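Local coordinates for inner membrane lipoprotein (Salmonella enterica, PDB 4C47) that is required for proper surface expression of the trimeric autotransporter adhesin SadA and could be directly involved in its biogenesis, at residues L97-I102 with S106-D111; V166-K171 with K179-G184. One frame throughout, in Å; residues are numbered along the deposited sequence.

Interaction 1 of 2, residues L97-I102 with S106-D111; sequences LSIEPI and SVIHLD
Ile99 and Ile108 lie alongside each other on the more buried face of this strand pair, pointing the same way, with Ile99 CG1 3.9 Å from Ile108 CG1. They form a non-hydrogen-bonded pair, CA atoms 4.5 Å apart, and share this face with Pro101 and Ser106; Ile108 and Ser106 are buried. Pro175 from a loop packs on Ile99, Pro101 and Ser106, while Ser106 OG is held by the carbonyl oxygen of Val173. The flanking hydrogen-bonded pairs are Ser98 with His109 and Glu100 with Val107. These are the arms of an antiparallel beta hairpin, the N-to-C directions of the two short segments differing by 154°, and it carries a classic beta bulge: Leu97 N (2.9 Å) and Ser98 N (3.2 Å) both donate to His109 O in its carbonyl plane. The face bearing Ser98, Glu100, Val107 and His109 is more open to solvent. There Ser98 OG lies 3.7 Å from His109 CD2, oblique to the ring, and makes a weak hydrogen bond to Glu100 OE1, whereas Glu100 CB lies at the ring's edge, near its plane. A locally tight spot on this open side lies near the turn, where Ile102 crosses Val107 at about a right angle, its CG2 3.6 Å from Val107 CG2; a chi1 of 59° sets that methyl beside the backbone N. Exposed Leu97 lays its methyls against the Asp111 carboxylate, whose OD2 forms a salt bridge with Arg95 NE.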
loop_
_atom_site.group_PDB
_atom_site.type_symbol
_atom_site.label_atom_id
_atom_site.label_comp_id
_atom_site.label_asym_id
_atom_site.label_seq_id
_atom_site.Cartn_x
_atom_site.Cartn_y
_atom_site.Cartn_z
ATOM N N LEU A 97 -15.420 14.679 28.536
ATOM C CA LEU A 97 -16.081 14.979 29.800
ATOM C C LEU A 97 -17.598 14.978 29.641
ATOM O O LEU A 97 -18.311 14.375 30.445
ATOM C CB LEU A 97 -15.604 16.326 30.347
ATOM C CG LEU A 97 -14.089 16.476 30.498
ATOM C CD1 LEU A 97 -13.730 17.892 30.919
ATOM C CD2 LEU A 97 -13.539 15.459 31.489
ATOM N N SER A 98 -18.087 15.648 28.600
ATOM C CA SER A 98 -19.523 15.720 28.353
ATOM C C SER A 98 -19.855 16.197 26.945
ATOM O O SER A 98 -19.072 16.908 26.314
ATOM C CB SER A 98 -20.200 16.644 29.365
ATOM O OG SER A 98 -19.764 17.979 29.210
ATOM N N ILE A 99 -21.022 15.791 26.459
ATOM C CA ILE A 99 -21.570 16.326 25.223
ATOM C C ILE A 99 -22.806 17.157 25.557
ATOM O O ILE A 99 -23.761 16.651 26.148
ATOM C CB ILE A 99 -21.933 15.217 24.214
ATOM C CG1 ILE A 99 -20.678 14.687 23.515
ATOM C CG2 ILE A 99 -22.885 15.754 23.165
ATOM C CD1 ILE A 99 -20.050 13.498 24.193
ATOM N N GLU A 100 -22.778 18.432 25.183
ATOM C CA GLU A 100 -23.838 19.361 25.559
ATOM C C GLU A 100 -24.563 19.914 24.337
ATOM O O GLU A 100 -23.943 20.149 23.302
ATOM C CB GLU A 100 -23.263 20.508 26.392
ATOM C CG GLU A 100 -23.993 20.752 27.699
ATOM C CD GLU A 100 -24.011 19.524 28.588
ATOM O OE1 GLU A 100 -22.970 19.221 29.206
ATOM O OE2 GLU A 100 -25.066 18.860 28.667
ATOM N N PRO A 101 -25.884 20.119 24.456
ATOM C CA PRO A 101 -26.677 20.670 23.353
ATOM C C PRO A 101 -26.663 22.196 23.308
ATOM O O PRO A 101 -26.788 22.854 24.342
ATOM C CB PRO A 101 -28.090 20.175 23.667
ATOM C CG PRO A 101 -28.121 20.077 25.152
ATOM C CD PRO A 101 -26.731 19.663 25.573
ATOM N N ILE A 102 -26.504 22.744 22.107
ATOM C CA ILE A 102 -26.644 24.178 21.892
ATOM C C ILE A 102 -27.649 24.428 20.780
ATOM O O ILE A 102 -28.301 23.499 20.301
ATOM C CB ILE A 102 -25.311 24.852 21.515
ATOM C CG1 ILE A 102 -24.732 24.226 20.242
ATOM C CG2 ILE A 102 -24.329 24.771 22.669
ATOM C CD1 ILE A 102 -23.574 24.993 19.656
ATOM N N SER A 106 -24.152 20.533 18.874
ATOM C CA SER A 106 -23.626 19.932 20.088
ATOM C C SER A 106 -22.342 20.631 20.490
ATOM O O SER A 106 -21.655 21.220 19.657
ATOM C CB SER A 106 -23.340 18.448 19.874
ATOM O OG SER A 106 -24.470 17.793 19.338
ATOM N N VAL A 107 -22.021 20.567 21.772
ATOM C CA VAL A 107 -20.737 21.048 22.243
ATOM C C VAL A 107 -20.073 19.944 23.045
ATOM O O VAL A 107 -20.664 19.396 23.974
ATOM C CB VAL A 107 -20.876 22.340 23.069
ATOM C CG1 VAL A 107 -19.688 22.519 23.995
ATOM C CG2 VAL A 107 -21.015 23.535 22.143
ATOM N N ILE A 108 -18.852 19.597 22.656
ATOM C CA ILE A 108 -18.099 18.574 23.360
ATOM C C ILE A 108 -17.046 19.209 24.249
ATOM O O ILE A 108 -16.127 19.870 23.764
ATOM C CB ILE A 108 -17.392 17.619 22.388
ATOM C CG1 ILE A 108 -18.398 16.996 21.420
ATOM C CG2 ILE A 108 -16.638 16.543 23.160
ATOM C CD1 ILE A 108 -17.771 16.033 20.436
ATOM N N HIS A 109 -17.188 19.011 25.553
ATOM C CA HIS A 109 -16.161 19.431 26.493
ATOM C C HIS A 109 -15.238 18.255 26.735
ATOM O O HIS A 109 -15.686 17.183 27.133
ATOM C CB HIS A 109 -16.787 19.889 27.810
ATOM C CG HIS A 109 -17.716 21.051 27.663
ATOM N ND1 HIS A 109 -17.302 22.356 27.811
ATOM C CD2 HIS A 109 -19.037 21.104 27.368
ATOM C CE1 HIS A 109 -18.329 23.164 27.619
ATOM N NE2 HIS A 109 -19.394 22.431 27.350
ATOM N N LEU A 110 -13.949 18.446 26.475
ATOM C CA LEU A 110 -12.987 17.374 26.686
ATOM C C LEU A 110 -11.686 17.887 27.283
ATOM O O LEU A 110 -11.488 19.091 27.440
ATOM C CB LEU A 110 -12.697 16.629 25.382
ATOM C CG LEU A 110 -11.975 17.368 24.262
ATOM C CD1 LEU A 110 -11.210 16.391 23.385
ATOM C CD2 LEU A 110 -12.962 18.147 23.421
ATOM N N ASP A 111 -10.804 16.956 27.627
ATOM C CA ASP A 111 -9.438 17.292 27.996
ATOM C C ASP A 111 -8.497 16.683 26.967
ATOM O O ASP A 111 -8.660 15.530 26.565
ATOM C CB ASP A 111 -9.092 16.765 29.392
ATOM C CG ASP A 111 -9.742 17.568 30.503
ATOM O OD1 ASP A 111 -9.978 18.779 30.302
ATOM O OD2 ASP A 111 -10.011 16.990 31.578
#

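Interaction 2 of 2, residues V166-K171 with K179-G184; sequences VTLTLK and KYLKIG
Leu181 projects toward Leu168 and Leu170 and carries both close contacts between 166-171 and 179-184. Leu181 CB remains well back, 5.6 Å from Leu170 CD1, so the bond leaving the backbone sets a direction without touching. One step on, Leu181 CG is still only approaching: it lies 5.2 Å from Leu170 CD1 and 5.4 Å from Leu168 CD1. Chi1 of 180° carries this carbon away from the backbone N, and chi2 of 58° turns the fork so that its two methyls face different neighbours. Leu181 CD1 meets Leu170 CD1 at 4.3 Å, and Leu181 CD2 meets Leu168 CD1 at 4.4 Å. The two leucines on 166-171 share nearly the same extended shape, with chi2 close to 180°, and each presents its CD1 to one branch of the fork. Ile183 stands a little farther off, its CD1 4.7 Å from Leu168 CD1. All of these side chains are buried, and the touching atoms are methyl carbons, consistent with loose apolar packing. Trp129 packs on both Leu170 and Leu181, and Met127 on Leu168 and Ile183, so strand 124-130 closes the layer beside them. No hydrogen bond joins the two segments, and the nearest CA pair, Leu170 with Leu181, is 9.9 Å apart, far beyond the spacing of neighbouring strands. Leucines meeting across such a gap from two separate sheets are characteristic of the hydrophobic core of a beta-sandwich, here that of the globular C-terminal domain.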
loop_
_atom_site.group_PDB
_atom_site.type_symbol
_atom_site.label_atom_id
_atom_site.label_comp_id
_atom_site.label_asym_id
_atom_site.label_seq_id
_atom_site.Cartn_x
_atom_site.Cartn_y
_atom_site.Cartn_z
ATOM N N VAL A 166 -10.460 21.635 26.551
ATOM C CA VAL A 166 -10.709 22.030 25.169
ATOM C C VAL A 166 -12.185 21.824 24.825
ATOM O O VAL A 166 -12.785 20.812 25.201
ATOM C CB VAL A 166 -9.823 21.237 24.182
ATOM C CG1 VAL A 166 -10.182 21.568 22.742
ATOM C CG2 VAL A 166 -8.350 21.524 24.439
ATOM N N THR A 167 -12.766 22.793 24.124
ATOM C CA THR A 167 -14.172 22.737 23.735
ATOM C C THR A 167 -14.352 22.681 22.218
ATOM O O THR A 167 -13.861 23.544 21.492
ATOM C CB THR A 167 -14.951 23.943 24.293
ATOM O OG1 THR A 167 -15.083 23.809 25.713
ATOM C CG2 THR A 167 -16.336 24.023 23.665
ATOM N N LEU A 168 -15.062 21.659 21.750
ATOM C CA LEU A 168 -15.368 21.516 20.335
ATOM C C LEU A 168 -16.826 21.866 20.079
ATOM O O LEU A 168 -17.723 21.116 20.459
ATOM C CB LEU A 168 -15.107 20.082 19.874
ATOM C CG LEU A 168 -13.740 19.484 20.191
ATOM C CD1 LEU A 168 -13.643 18.057 19.668
ATOM C CD2 LEU A 168 -12.621 20.344 19.629
ATOM N N THR A 169 -17.065 23.007 19.440
ATOM C CA THR A 169 -18.424 23.391 19.081
ATOM C C THR A 169 -18.755 22.853 17.695
ATOM O O THR A 169 -18.131 23.229 16.703
ATOM C CB THR A 169 -18.639 24.914 19.129
ATOM O OG1 THR A 169 -18.112 25.512 17.941
ATOM C CG2 THR A 169 -17.960 25.513 20.348
ATOM N N LEU A 170 -19.737 21.960 17.641
ATOM C CA LEU A 170 -20.112 21.295 16.401
ATOM C C LEU A 170 -21.563 21.598 16.052
ATOM O O LEU A 170 -22.476 20.919 16.524
ATOM C CB LEU A 170 -19.920 19.786 16.548
ATOM C CG LEU A 170 -18.556 19.342 17.080
ATOM C CD1 LEU A 170 -18.502 17.832 17.210
ATOM C CD2 LEU A 170 -17.443 19.843 16.172
ATOM N N LYS A 171 -21.776 22.622 15.231
ATOM C CA LYS A 171 -23.126 23.012 14.835
ATOM C C LYS A 171 -23.684 22.062 13.778
ATOM O O LYS A 171 -22.930 21.462 13.012
ATOM C CB LYS A 171 -23.135 24.450 14.308
ATOM N N LYS A 179 -22.960 10.733 16.292
ATOM C CA LYS A 179 -22.349 9.419 16.476
ATOM C C LYS A 179 -21.108 9.216 15.612
ATOM O O LYS A 179 -20.578 8.108 15.528
ATOM C CB LYS A 179 -23.365 8.306 16.220
ATOM C CG LYS A 179 -24.580 8.385 17.121
ATOM C CD LYS A 179 -25.385 7.105 17.091
ATOM C CE LYS A 179 -26.641 7.246 17.930
ATOM N NZ LYS A 179 -26.328 7.751 19.294
ATOM N N TYR A 180 -20.648 10.285 14.971
ATOM C CA TYR A 180 -19.426 10.215 14.177
ATOM C C TYR A 180 -18.565 11.455 14.353
ATOM O O TYR A 180 -19.009 12.577 14.101
ATOM C CB TYR A 180 -19.730 10.010 12.691
ATOM C CG TYR A 180 -18.481 9.894 11.845
ATOM C CD1 TYR A 180 -17.714 8.738 11.867
ATOM C CD2 TYR A 180 -18.063 10.943 11.034
ATOM C CE1 TYR A 180 -16.570 8.624 11.102
ATOM C CE2 TYR A 180 -16.916 10.840 10.265
ATOM C CZ TYR A 180 -16.175 9.677 10.304
ATOM O OH TYR A 180 -15.034 9.563 9.547
ATOM N N LEU A 181 -17.330 11.235 14.785
ATOM C CA LEU A 181 -16.349 12.300 14.893
ATOM C C LEU A 181 -15.005 11.831 14.361
ATOM O O LEU A 181 -14.468 10.814 14.794
ATOM C CB LEU A 181 -16.216 12.782 16.339
ATOM C CG LEU A 181 -15.197 13.898 16.570
ATOM C CD1 LEU A 181 -15.521 15.118 15.716
ATOM C CD2 LEU A 181 -15.139 14.270 18.043
ATOM N N LYS A 182 -14.481 12.584 13.404
ATOM C CA LYS A 182 -13.182 12.334 12.815
ATOM C C LYS A 182 -12.319 13.546 13.118
ATOM O O LYS A 182 -12.671 14.674 12.762
ATOM C CB LYS A 182 -13.322 12.173 11.305
ATOM C CG LYS A 182 -12.021 11.989 10.550
ATOM C CD LYS A 182 -12.263 12.205 9.061
ATOM C CE LYS A 182 -11.289 11.428 8.201
ATOM N NZ LYS A 182 -11.666 11.498 6.757
ATOM N N ILE A 183 -11.195 13.320 13.784
ATOM C CA ILE A 183 -10.333 14.423 14.183
ATOM C C ILE A 183 -8.860 14.174 13.848
ATOM O O ILE A 183 -8.304 13.119 14.161
ATOM C CB ILE A 183 -10.518 14.768 15.677
ATOM C CG1 ILE A 183 -9.597 15.922 16.079
ATOM C CG2 ILE A 183 -10.286 13.546 16.557
ATOM C CD1 ILE A 183 -9.861 16.452 17.468
ATOM N N GLY A 184 -8.242 15.156 13.195
ATOM C CA GLY A 184 -6.846 15.069 12.812
ATOM C C GLY A 184 -6.053 16.317 13.159
ATOM O O GLY A 184 -6.619 17.359 13.494
#

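In the fold
The two contacts follow in series along the chain, and their centres lie about 9 Å apart. Interaction 1 is a pairing within one sheet, between strands 91-102 and 105-114; interaction 2 crosses from strand 164-171 of that same sheet to strand 180-186 of the other. Strands 105-114 and 164-171 are neighbours, and the contacts meet there directly: Ser106 O and Leu110 O receive probable backbone hydrogen bonds from Leu170 N and Val166 N, each 2.9 Å long. Leu110 also packs on Leu168. Together they describe the sandwich in both directions, from strand to strand within one sheet and from sheet to sheet through the core, in one of three separate globular domains following the trimer's coiled coil.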